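Local coordinates for RNA-binding protein RMD9, mitochondrial (Saccharomyces cerevisiae S288C, PDB 7A9X) that binds a dodecameric sequence element in the 3'-untranslated regions of yeast mitochondrial mRNAs and takes part in their processing or stability, at residues R89-E92 with L93-S96; N230-Y233 with N234-I237; S302-D305 with K306-D310; E401-F404 with N405-T409. One frame throughout, in Å; residues are numbered along the deposited sequence.

Contact 1. Residues R89-E92 with L93-S96; sequences RAME and LYYS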
loop_
_atom_site.group_PDB
_atom_site.type_symbol
_atom_site.label_atom_id
_atom_site.label_comp_id
_atom_site.label_asym_id
_atom_site.label_seq_id
_atom_site.Cartn_x
_atom_site.Cartn_y
_atom_site.Cartn_z
ATOM N N ARG A 89 7.052 20.495 -15.143
ATOM C CA ARG A 89 7.769 21.327 -16.105
ATOM C C ARG A 89 8.659 20.483 -17.009
ATOM O O ARG A 89 8.679 20.672 -18.231
ATOM C CB ARG A 89 8.592 22.384 -15.369
ATOM C CG ARG A 89 9.671 23.052 -16.212
ATOM C CD ARG A 89 9.091 23.999 -17.252
ATOM N NE ARG A 89 10.122 24.875 -17.804
ATOM C CZ ARG A 89 9.933 25.712 -18.820
ATOM N NH1 ARG A 89 10.931 26.472 -19.250
ATOM N NH2 ARG A 89 8.748 25.786 -19.409
ATOM N N ALA A 90 9.409 19.545 -16.423
ATOM C CA ALA A 90 10.238 18.658 -17.232
ATOM C C ALA A 90 9.384 17.824 -18.177
ATOM O O ALA A 90 9.753 17.611 -19.338
ATOM C CB ALA A 90 11.080 17.754 -16.332
ATOM N N MET A 91 8.236 17.344 -17.696
ATOM C CA MET A 91 7.346 16.570 -18.550
ATOM C C MET A 91 6.745 17.441 -19.644
ATOM O O MET A 91 6.552 16.982 -20.776
ATOM C CB MET A 91 6.246 15.925 -17.711
ATOM C CG MET A 91 5.695 14.661 -18.322
ATOM S SD MET A 91 7.004 13.439 -18.511
ATOM C CE MET A 91 6.385 12.517 -19.914
ATOM N N GLU A 92 6.442 18.698 -19.321
ATOM C CA GLU A 92 5.968 19.635 -20.333
ATOM C C GLU A 92 7.036 19.886 -21.389
ATOM O O GLU A 92 6.737 19.909 -22.589
ATOM C CB GLU A 92 5.541 20.942 -19.663
ATOM C CG GLU A 92 5.875 22.201 -20.441
ATOM C CD GLU A 92 5.667 23.455 -19.615
ATOM O OE1 GLU A 92 4.617 23.564 -18.947
ATOM O OE2 GLU A 92 6.561 24.325 -19.621
ATOM N N LEU A 93 8.291 20.062 -20.965
ATOM C CA LEU A 93 9.373 20.257 -21.922
ATOM C C LEU A 93 9.621 19.008 -22.757
ATOM O O LEU A 93 10.104 19.108 -23.889
ATOM C CB LEU A 93 10.651 20.668 -21.189
ATOM C CG LEU A 93 10.639 22.046 -20.524
ATOM C CD1 LEU A 93 11.882 22.244 -19.671
ATOM C CD2 LEU A 93 10.525 23.136 -21.577
ATOM N N TYR A 94 9.292 17.830 -22.220
ATOM C CA TYR A 94 9.540 16.586 -22.942
ATOM C C TYR A 94 8.741 16.522 -24.239
ATOM O O TYR A 94 9.270 16.120 -25.282
ATOM C CB TYR A 94 9.204 15.390 -22.050
ATOM C CG TYR A 94 9.092 14.086 -22.803
ATOM C CD1 TYR A 94 10.227 13.394 -23.203
ATOM C CD2 TYR A 94 7.850 13.545 -23.113
ATOM C CE1 TYR A 94 10.131 12.203 -23.894
ATOM C CE2 TYR A 94 7.743 12.353 -23.803
ATOM C CZ TYR A 94 8.886 11.687 -24.189
ATOM O OH TYR A 94 8.784 10.499 -24.875
ATOM N N TYR A 95 7.464 16.908 -24.194
ATOM C CA TYR A 95 6.626 16.823 -25.385
ATOM C C TYR A 95 7.097 17.780 -26.472
ATOM O O TYR A 95 6.843 17.541 -27.658
ATOM C CB TYR A 95 5.168 17.095 -25.016
ATOM C CG TYR A 95 4.597 16.068 -24.066
ATOM C CD1 TYR A 95 4.413 14.750 -24.468
ATOM C CD2 TYR A 95 4.241 16.412 -22.767
ATOM C CE1 TYR A 95 3.894 13.804 -23.606
ATOM C CE2 TYR A 95 3.721 15.471 -21.894
ATOM C CZ TYR A 95 3.549 14.169 -22.321
ATOM O OH TYR A 95 3.030 13.226 -21.463
ATOM N N SER A 96 7.783 18.857 -26.091
ATOM C CA SER A 96 8.387 19.771 -27.052
ATOM C C SER A 96 9.772 19.304 -27.485
ATOM O O SER A 96 10.136 19.436 -28.660
ATOM C CB SER A 96 8.479 21.177 -26.452
ATOM O OG SER A 96 9.248 22.035 -27.280
#
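R89 and L93 meet one turn apart on helix 78-97, a contact that illustrates how i to i+3 and i to i+4 spacing builds stripes of side chains along an alpha-helix. The R89 chain bends at chi2 (72°), which lays its guanidinium flat over the isobutyl end of L93, with CD2 of L93 3.8 Å from CZ of R89. The backbone bond from L93 N to R89 O closes this turn at 2.8 Å. A90 follows with its carbonyl accepting from Y94 N, while its methyl packs on L111 of helix 105-128. The M91 chain bends at chi2 (60°) and lies alongside Y94 in an oblique Met-aromatic contact, with SD 5.4 Å from the ring centroid of Y94. CE of M91 is the methyl both tyrosines share, 3.7 Å from CD2 of Y94 and 3.8 Å from OH of Y95. Both tyrosine hydroxyls reach helix 151-161: Y95 OH is hydrogen-bonded to D154, and Y94 OH more weakly to D158. E92 leads back to R89, whose guanidinium thus has an apolar partner over one face and a charged one at its edge: OE2 of E92 lies nearly in plane, accepting from NH2 of R89 at 2.6 Å.

Contact 2. Residues N230-Y233 with N234-I237; sequences NELY and NQII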
loop_
_atom_site.group_PDB
_atom_site.type_symbol
_atom_site.label_atom_id
_atom_site.label_comp_id
_atom_site.label_asym_id
_atom_site.label_seq_id
_atom_site.Cartn_x
_atom_site.Cartn_y
_atom_site.Cartn_z
ATOM N N ASN A 230 19.742 -21.381 -14.994
ATOM C CA ASN A 230 20.845 -22.274 -14.641
ATOM C C ASN A 230 22.028 -22.117 -15.589
ATOM O O ASN A 230 23.182 -22.265 -15.170
ATOM C CB ASN A 230 20.371 -23.727 -14.622
ATOM C CG ASN A 230 19.544 -24.053 -13.393
ATOM O OD1 ASN A 230 18.451 -24.608 -13.496
ATOM N ND2 ASN A 230 20.063 -23.703 -12.222
ATOM N N GLU A 231 21.768 -21.826 -16.866
ATOM C CA GLU A 231 22.861 -21.544 -17.789
ATOM C C GLU A 231 23.586 -20.262 -17.398
ATOM O O GLU A 231 24.821 -20.207 -17.414
ATOM C CB GLU A 231 22.333 -21.452 -19.221
ATOM C CG GLU A 231 23.404 -21.139 -20.256
ATOM C CD GLU A 231 22.822 -20.863 -21.630
ATOM O OE1 GLU A 231 21.734 -21.395 -21.937
ATOM O OE2 GLU A 231 23.449 -20.107 -22.401
ATOM N N LEU A 232 22.830 -19.220 -17.039
ATOM C CA LEU A 232 23.447 -17.995 -16.542
ATOM C C LEU A 232 24.188 -18.228 -15.232
ATOM O O LEU A 232 25.227 -17.603 -14.991
ATOM C CB LEU A 232 22.391 -16.904 -16.364
ATOM C CG LEU A 232 21.806 -16.316 -17.650
ATOM C CD1 LEU A 232 20.658 -15.370 -17.335
ATOM C CD2 LEU A 232 22.885 -15.602 -18.448
ATOM N N TYR A 233 23.679 -19.121 -14.379
ATOM C CA TYR A 233 24.380 -19.425 -13.134
ATOM C C TYR A 233 25.751 -20.032 -13.409
ATOM O O TYR A 233 26.732 -19.691 -12.738
ATOM C CB TYR A 233 23.535 -20.361 -12.267
ATOM C CG TYR A 233 24.221 -20.807 -10.993
ATOM C CD1 TYR A 233 24.183 -20.023 -9.845
ATOM C CD2 TYR A 233 24.904 -22.017 -10.936
ATOM C CE1 TYR A 233 24.811 -20.431 -8.677
ATOM C CE2 TYR A 233 25.535 -22.430 -9.777
ATOM C CZ TYR A 233 25.485 -21.637 -8.650
ATOM O OH TYR A 233 26.113 -22.051 -7.497
ATOM N N ASN A 234 25.841 -20.926 -14.401
ATOM C CA ASN A 234 27.124 -21.551 -14.710
ATOM C C ASN A 234 28.129 -20.538 -15.245
ATOM O O ASN A 234 29.329 -20.649 -14.969
ATOM C CB ASN A 234 26.934 -22.685 -15.722
ATOM C CG ASN A 234 25.969 -23.747 -15.241
ATOM O OD1 ASN A 234 25.712 -23.875 -14.045
ATOM N ND2 ASN A 234 25.424 -24.518 -16.178
ATOM N N GLN A 235 27.663 -19.546 -16.006
ATOM C CA GLN A 235 28.579 -18.552 -16.557
ATOM C C GLN A 235 29.042 -17.573 -15.486
ATOM O O GLN A 235 30.206 -17.160 -15.477
ATOM C CB GLN A 235 27.907 -17.802 -17.707
ATOM C CG GLN A 235 27.338 -18.696 -18.789
ATOM C CD GLN A 235 26.523 -17.926 -19.811
ATOM O OE1 GLN A 235 26.510 -16.695 -19.813
ATOM N NE2 GLN A 235 25.832 -18.651 -20.684
ATOM N N ILE A 236 28.149 -17.203 -14.569
ATOM C CA ILE A 236 28.434 -16.116 -13.638
ATOM C C ILE A 236 29.320 -16.588 -12.491
ATOM O O ILE A 236 30.211 -15.855 -12.043
ATOM C CB ILE A 236 27.111 -15.507 -13.136
ATOM C CG1 ILE A 236 26.404 -14.767 -14.274
ATOM C CG2 ILE A 236 27.344 -14.584 -11.949
ATOM C CD1 ILE A 236 27.315 -13.852 -15.067
ATOM N N ILE A 237 29.105 -17.815 -12.009
ATOM C CA ILE A 237 29.815 -18.297 -10.825
ATOM C C ILE A 237 31.324 -18.271 -11.042
ATOM O O ILE A 237 32.089 -17.881 -10.151
ATOM C CB ILE A 237 29.320 -19.706 -10.445
ATOM C CG1 ILE A 237 28.027 -19.606 -9.642
ATOM C CG2 ILE A 237 30.374 -20.463 -9.651
ATOM C CD1 ILE A 237 28.186 -18.874 -8.328
#
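Y233 and I237 form the compact part of this i to i+4 contact on helix 227-237, within the second pentatricopeptide repeat. With CG anti to the backbone N (chi1 176°), the Y233 ring extends along the helix and presents a face to I237. There CG1 of I237 sits over the ring, offset toward the rim, only 3.4 Å from CZ of Y233. The line from that carbon to the ring centroid leans 20° from the normal, a CH-pi contact, and CD1 of I237 extends it to CE1 of Y233 at 3.7 Å. Helix 261-270 borders this side, with L267 and K263 against Y233 and S266 against I237.

The solvent side is looser. E231 and Q235 cross there with carboxylate and amide planes 52° apart, and OE2 of E231 is 3.3 Å from NE2 of Q235. The exposed N234 side chain lies at the edge of the Y233 ring. Four successive backbone bonds run through the turn, among them I237 N to Y233 O at 3.1 Å. The chemistry thus divides the helix surface: carbon against an aromatic face packs the side that borders helix 261-270 of the next repeat, while exposed polar side chains make up the other.

Contact 3. Residues S302-D305 with K306-D310; sequences SFFD and KIIND
F304 and I308 stand one turn apart near the end of helix 297-308, where the ring of one residue receives the branch of the other. The isoleucine can be followed outward from CB of I308, which lies 3.7 Å from O of D305. CG1 of I308, set anti to the carbonyl carbon (chi1 -59°), moves over a face of the F304 ring toward its rim, where it makes a CH-pi contact and comes 3.6 Å from CE2 of F304. Its other near neighbour is the F304 carbonyl oxygen. At the tip, CD1 of I308 reaches the far end of the ring, 3.8 Å from CZ of F304. F350 of helix 337-351 also touches I308, and I343 and K346 of that helix touch F304. Putting an alanine at F304 would probably leave CG1 and CD1 of I308 without the aromatic face they rest on and open a gap toward helix 337-351.

A cation-pi contact occupies a neighbouring face of the helix. The extended K306 chain carries NZ over the F303 ring, 4.5 Å from its centroid; F290 and H287 of helix 281-292 hold that ring by a stack and an edge-to-face contact. Main-chain bonds finish the turn, that from N309 N to O of D305 being short (2.7 Å) and nearly straight at 168°. D310 then leaves the helix, and its N returns weakly to O of I307. Positive phi at D310 (58°), with bonds back into the last turn, makes a Schellman motif, here closing the second helix of the fourth pentatricopeptide repeat.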
loop_
_atom_site.group_PDB
_atom_site.type_symbol
_atom_site.label_atom_id
_atom_site.label_comp_id
_atom_site.label_asym_id
_atom_site.label_seq_id
_atom_site.Cartn_x
_atom_site.Cartn_y
_atom_site.Cartn_z
ATOM N N SER A 302 16.490 -16.518 9.679
ATOM C CA SER A 302 17.895 -16.189 9.904
ATOM C C SER A 302 18.229 -14.825 9.314
ATOM O O SER A 302 18.859 -13.988 9.971
ATOM C CB SER A 302 18.793 -17.280 9.321
ATOM O OG SER A 302 18.534 -17.480 7.946
ATOM N N PHE A 303 17.794 -14.575 8.076
ATOM C CA PHE A 303 17.997 -13.262 7.476
ATOM C C PHE A 303 17.211 -12.182 8.208
ATOM O O PHE A 303 17.655 -11.029 8.267
ATOM C CB PHE A 303 17.614 -13.294 5.998
ATOM C CG PHE A 303 18.731 -13.733 5.097
ATOM C CD1 PHE A 303 19.005 -15.080 4.912
ATOM C CD2 PHE A 303 19.513 -12.797 4.441
ATOM C CE1 PHE A 303 20.036 -15.484 4.087
ATOM C CE2 PHE A 303 20.546 -13.193 3.615
ATOM C CZ PHE A 303 20.808 -14.539 3.436
ATOM N N PHE A 304 16.052 -12.534 8.769
ATOM C CA PHE A 304 15.295 -11.575 9.565
ATOM C C PHE A 304 16.051 -11.200 10.834
ATOM O O PHE A 304 16.058 -10.030 11.236
ATOM C CB PHE A 304 13.917 -12.148 9.902
ATOM C CG PHE A 304 13.122 -11.304 10.859
ATOM C CD1 PHE A 304 12.376 -10.229 10.402
ATOM C CD2 PHE A 304 13.109 -11.595 12.217
ATOM C CE1 PHE A 304 11.641 -9.455 11.280
ATOM C CE2 PHE A 304 12.377 -10.825 13.099
ATOM C CZ PHE A 304 11.641 -9.753 12.630
ATOM N N ASP A 305 16.693 -12.180 11.476
ATOM C CA ASP A 305 17.488 -11.889 12.663
ATOM C C ASP A 305 18.723 -11.068 12.321
ATOM O O ASP A 305 19.189 -10.277 13.149
ATOM C CB ASP A 305 17.895 -13.188 13.360
ATOM C CG ASP A 305 16.701 -13.998 13.832
ATOM O OD1 ASP A 305 15.669 -13.391 14.189
ATOM O OD2 ASP A 305 16.796 -15.244 13.847
ATOM N N LYS A 306 19.266 -11.240 11.113
ATOM C CA LYS A 306 20.423 -10.456 10.698
ATOM C C LYS A 306 20.114 -8.966 10.643
ATOM O O LYS A 306 21.020 -8.147 10.829
ATOM C CB LYS A 306 20.932 -10.952 9.343
ATOM C CG LYS A 306 21.535 -12.346 9.401
ATOM C CD LYS A 306 22.085 -12.795 8.057
ATOM C CE LYS A 306 22.811 -14.126 8.191
ATOM N NZ LYS A 306 23.426 -14.566 6.909
ATOM N N ILE A 307 18.856 -8.596 10.402
ATOM C CA ILE A 307 18.465 -7.194 10.494
ATOM C C ILE A 307 18.234 -6.798 11.947
ATOM O O ILE A 307 18.664 -5.725 12.385
ATOM C CB ILE A 307 17.218 -6.931 9.631
ATOM C CG1 ILE A 307 17.490 -7.307 8.174
ATOM C CG2 ILE A 307 16.794 -5.474 9.737
ATOM C CD1 ILE A 307 16.333 -7.011 7.247
ATOM N N ILE A 308 17.558 -7.658 12.714
ATOM C CA ILE A 308 17.251 -7.347 14.108
ATOM C C ILE A 308 18.531 -7.198 14.920
ATOM O O ILE A 308 18.668 -6.270 15.728
ATOM C CB ILE A 308 16.325 -8.425 14.704
ATOM C CG1 ILE A 308 15.015 -8.511 13.913
ATOM C CG2 ILE A 308 16.058 -8.150 16.178
ATOM C CD1 ILE A 308 14.162 -7.257 13.970
ATOM N N ASN A 309 19.488 -8.100 14.719
ATOM C CA ASN A 309 20.745 -8.074 15.456
ATOM C C ASN A 309 21.792 -7.162 14.828
ATOM O O ASN A 309 22.910 -7.084 15.348
ATOM C CB ASN A 309 21.313 -9.491 15.584
ATOM C CG ASN A 309 20.378 -10.429 16.322
ATOM O OD1 ASN A 309 19.584 -9.998 17.158
ATOM N ND2 ASN A 309 20.468 -11.718 16.018
ATOM N N ASP A 310 21.462 -6.482 13.727
ATOM C CA ASP A 310 22.366 -5.529 13.081
ATOM C C ASP A 310 23.685 -6.199 12.690
ATOM O O ASP A 310 24.774 -5.672 12.923
ATOM C CB ASP A 310 22.605 -4.313 13.981
ATOM C CG ASP A 310 22.933 -3.058 13.198
ATOM O OD1 ASP A 310 22.808 -3.081 11.957
ATOM O OD2 ASP A 310 23.318 -2.049 13.826
#

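Contact 4. Residues E401-F404 with N405-T409; sequences EPFF and NVMLT. With nucleotides of chain B.
An RNA-contacting site on helix 401-410, the first helix of the seventh pentatricopeptide repeat, centres on N405, with E401 behind it. The amide of N405 uses ND2 twice: it donates to OE1 of E401 at 2.9 Å and to O2 of U10 of chain B at 3.1 Å. The carboxylate oxygen is met from above its plane, though it lies in the plane of the amide, and the two flat groups are turned 61° apart. This shared grip, with OD1 of N405 bonded to Y427 OH, fixes the amide's rotation. E401, the second-shell residue that positions N405, is itself hydrogen-bonded by T435 OG1 and S438 OG. An alanine in place of E401 would probably leave one N-H of the N405 amide without its acceptor and the group less firmly set against the uracil. V406 adds CG2 at 3.3 Å from O4' of U10 of chain B, and P402 packs by the same base. T409 OG1 donates to O of N405 at 2.7 Å.

Away from the RNA, M407 lies alongside F403 and F404, bent at chi3 (-54°) so that CE of M407 comes 3.6 Å from CE2 of F403. Its sulfur makes an oblique Met-aromatic contact with F404. Helices 357-374 and 379-396 of the preceding repeat flank this aromatic side, helix 417-429 covers F404 and M407, and helix 436-445 borders N405 and T409.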
loop_
_atom_site.group_PDB
_atom_site.type_symbol
_atom_site.label_atom_id
_atom_site.label_comp_id
_atom_site.label_asym_id
_atom_site.label_seq_id
_atom_site.Cartn_x
_atom_site.Cartn_y
_atom_site.Cartn_z
ATOM N N GLU A 401 -3.289 5.339 17.124
ATOM C CA GLU A 401 -4.694 5.016 16.909
ATOM C C GLU A 401 -4.904 3.814 15.990
ATOM O O GLU A 401 -5.790 2.995 16.268
ATOM C CB GLU A 401 -5.451 6.224 16.358
ATOM C CG GLU A 401 -6.937 6.162 16.651
ATOM C CD GLU A 401 -7.763 6.976 15.684
ATOM O OE1 GLU A 401 -7.462 6.947 14.470
ATOM O OE2 GLU A 401 -8.713 7.644 16.144
ATOM N N PRO A 402 -4.154 3.666 14.888
ATOM C CA PRO A 402 -4.369 2.482 14.037
ATOM C C PRO A 402 -4.184 1.163 14.768
ATOM O O PRO A 402 -4.822 0.171 14.396
ATOM C CB PRO A 402 -3.333 2.664 12.921
ATOM C CG PRO A 402 -3.166 4.130 12.820
ATOM C CD PRO A 402 -3.229 4.618 14.240
ATOM N N PHE A 403 -3.338 1.125 15.802
ATOM C CA PHE A 403 -3.176 -0.092 16.592
ATOM C C PHE A 403 -4.517 -0.580 17.130
ATOM O O PHE A 403 -4.868 -1.756 16.979
ATOM C CB PHE A 403 -2.191 0.156 17.736
ATOM C CG PHE A 403 -2.052 -1.005 18.686
ATOM C CD1 PHE A 403 -1.257 -2.094 18.360
ATOM C CD2 PHE A 403 -2.706 -1.003 19.910
ATOM C CE1 PHE A 403 -1.124 -3.162 19.230
ATOM C CE2 PHE A 403 -2.576 -2.065 20.786
ATOM C CZ PHE A 403 -1.784 -3.147 20.447
ATOM N N PHE A 404 -5.284 0.313 17.757
ATOM C CA PHE A 404 -6.597 -0.058 18.266
ATOM C C PHE A 404 -7.664 -0.086 17.177
ATOM O O PHE A 404 -8.648 -0.820 17.315
ATOM C CB PHE A 404 -7.017 0.894 19.389
ATOM C CG PHE A 404 -6.453 0.529 20.738
ATOM C CD1 PHE A 404 -6.775 -0.686 21.331
ATOM C CD2 PHE A 404 -5.616 1.400 21.418
ATOM C CE1 PHE A 404 -6.266 -1.028 22.576
ATOM C CE2 PHE A 404 -5.102 1.066 22.664
ATOM C CZ PHE A 404 -5.428 -0.152 23.243
ATOM N N ASN A 405 -7.489 0.685 16.099
ATOM C CA ASN A 405 -8.451 0.647 15.001
ATOM C C ASN A 405 -8.463 -0.719 14.322
ATOM O O ASN A 405 -9.536 -1.283 14.071
ATOM C CB ASN A 405 -8.142 1.748 13.983
ATOM C CG ASN A 405 -8.356 3.146 14.547
ATOM O OD1 ASN A 405 -9.061 3.328 15.541
ATOM N ND2 ASN A 405 -7.749 4.140 13.908
ATOM N N VAL A 406 -7.282 -1.265 14.020
ATOM C CA VAL A 406 -7.202 -2.598 13.424
ATOM C C VAL A 406 -7.772 -3.640 14.377
ATOM O O VAL A 406 -8.550 -4.513 13.974
ATOM C CB VAL A 406 -5.748 -2.929 13.040
ATOM C CG1 VAL A 406 -5.653 -4.352 12.523
ATOM C CG2 VAL A 406 -5.234 -1.949 12.004
ATOM N N MET A 407 -7.390 -3.564 15.654
ATOM C CA MET A 407 -7.895 -4.508 16.646
ATOM C C MET A 407 -9.417 -4.489 16.703
ATOM O O MET A 407 -10.060 -5.544 16.671
ATOM C CB MET A 407 -7.300 -4.182 18.017
ATOM C CG MET A 407 -7.592 -5.210 19.096
ATOM S SD MET A 407 -7.108 -4.643 20.738
ATOM C CE MET A 407 -5.391 -4.216 20.474
ATOM N N LEU A 408 -10.011 -3.294 16.775
ATOM C CA LEU A 408 -11.464 -3.184 16.867
ATOM C C LEU A 408 -12.144 -3.677 15.595
ATOM O O LEU A 408 -13.179 -4.351 15.663
ATOM C CB LEU A 408 -11.860 -1.738 17.159
ATOM C CG LEU A 408 -13.359 -1.456 17.265
ATOM C CD1 LEU A 408 -13.989 -2.305 18.359
ATOM C CD2 LEU A 408 -13.605 0.018 17.522
ATOM N N THR A 409 -11.586 -3.345 14.429
ATOM C CA THR A 409 -12.176 -3.783 13.168
ATOM C C THR A 409 -12.253 -5.303 13.098
ATOM O O THR A 409 -13.324 -5.878 12.868
ATOM C CB THR A 409 -11.361 -3.244 11.989
ATOM O OG1 THR A 409 -11.271 -1.816 12.068
ATOM C CG2 THR A 409 -12.009 -3.642 10.673
ATOM P P U B 10 -5.645 -0.911 4.897
ATOM O OP1 U B 10 -6.306 -2.138 4.382
ATOM O OP2 U B 10 -5.858 0.380 4.193
ATOM O "O5'" U B 10 -6.076 -0.728 6.421
ATOM C "C5'" U B 10 -6.210 -1.844 7.290
ATOM C "C4'" U B 10 -6.785 -1.427 8.620
ATOM O "O4'" U B 10 -5.934 -0.410 9.203
ATOM C "C3'" U B 10 -8.167 -0.790 8.566
ATOM O "O3'" U B 10 -9.204 -1.758 8.598
ATOM C "C2'" U B 10 -8.180 0.138 9.777
ATOM O "O2'" U B 10 -8.547 -0.567 10.953
ATOM C "C1'" U B 10 -6.709 0.549 9.885
ATOM N N1 U B 10 -6.435 1.881 9.298
ATOM C C2 U B 10 -6.380 2.960 10.160
ATOM O O2 U B 10 -6.555 2.857 11.361
ATOM N N3 U B 10 -6.112 4.166 9.561
ATOM C C4 U B 10 -5.895 4.393 8.217
ATOM O O4 U B 10 -5.666 5.539 7.829
ATOM C C5 U B 10 -5.966 3.226 7.392
ATOM C C6 U B 10 -6.224 2.040 7.948
ATOM P P U B 11 -10.194 -1.938 7.345
ATOM O OP1 U B 11 -10.937 -3.214 7.521
ATOM O OP2 U B 11 -9.407 -1.722 6.104
ATOM O "O5'" U B 11 -11.226 -0.733 7.493
ATOM C "C5'" U B 11 -12.152 -0.688 8.566
ATOM C "C4'" U B 11 -12.904 0.617 8.592
ATOM O "O4'" U B 11 -12.000 1.700 8.937
ATOM C "C3'" U B 11 -13.518 1.061 7.274
ATOM O "O3'" U B 11 -14.742 0.412 6.983
ATOM C "C2'" U B 11 -13.648 2.565 7.463
ATOM O "O2'" U B 11 -14.765 2.877 8.282
ATOM C "C1'" U B 11 -12.376 2.877 8.250
ATOM N N1 U B 11 -11.261 3.277 7.365
ATOM C C2 U B 11 -11.279 4.553 6.830
ATOM O O2 U B 11 -12.165 5.361 7.053
ATOM N N3 U B 11 -10.210 4.851 6.022
ATOM C C4 U B 11 -9.154 4.021 5.702
ATOM O O4 U B 11 -8.264 4.430 4.956
ATOM C C5 U B 11 -9.212 2.720 6.293
ATOM C C6 U B 11 -10.239 2.402 7.085
#

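How the contacts relate
Contacts 1 to 4 follow one another along the chain of an all-helical protein, each lying on one helix, contact 3 running on past its end. Contact 1 lies on helix 78-97, ahead of the annotated repeats; contacts 2, 3 and 4 belong to the second, fourth and seventh pentatricopeptide repeats. Their centres are well separated, about 29 Å between contacts 2 and 3, about 28 Å between contacts 3 and 4, and about 49 Å between contacts 2 and 4, which lie on opposite sides of the chain's centre. None touches another. Local helix packing thus recurs from the N-terminal helices into the repeat array, and one such turn, contact 4, touches a base of the RNA directly.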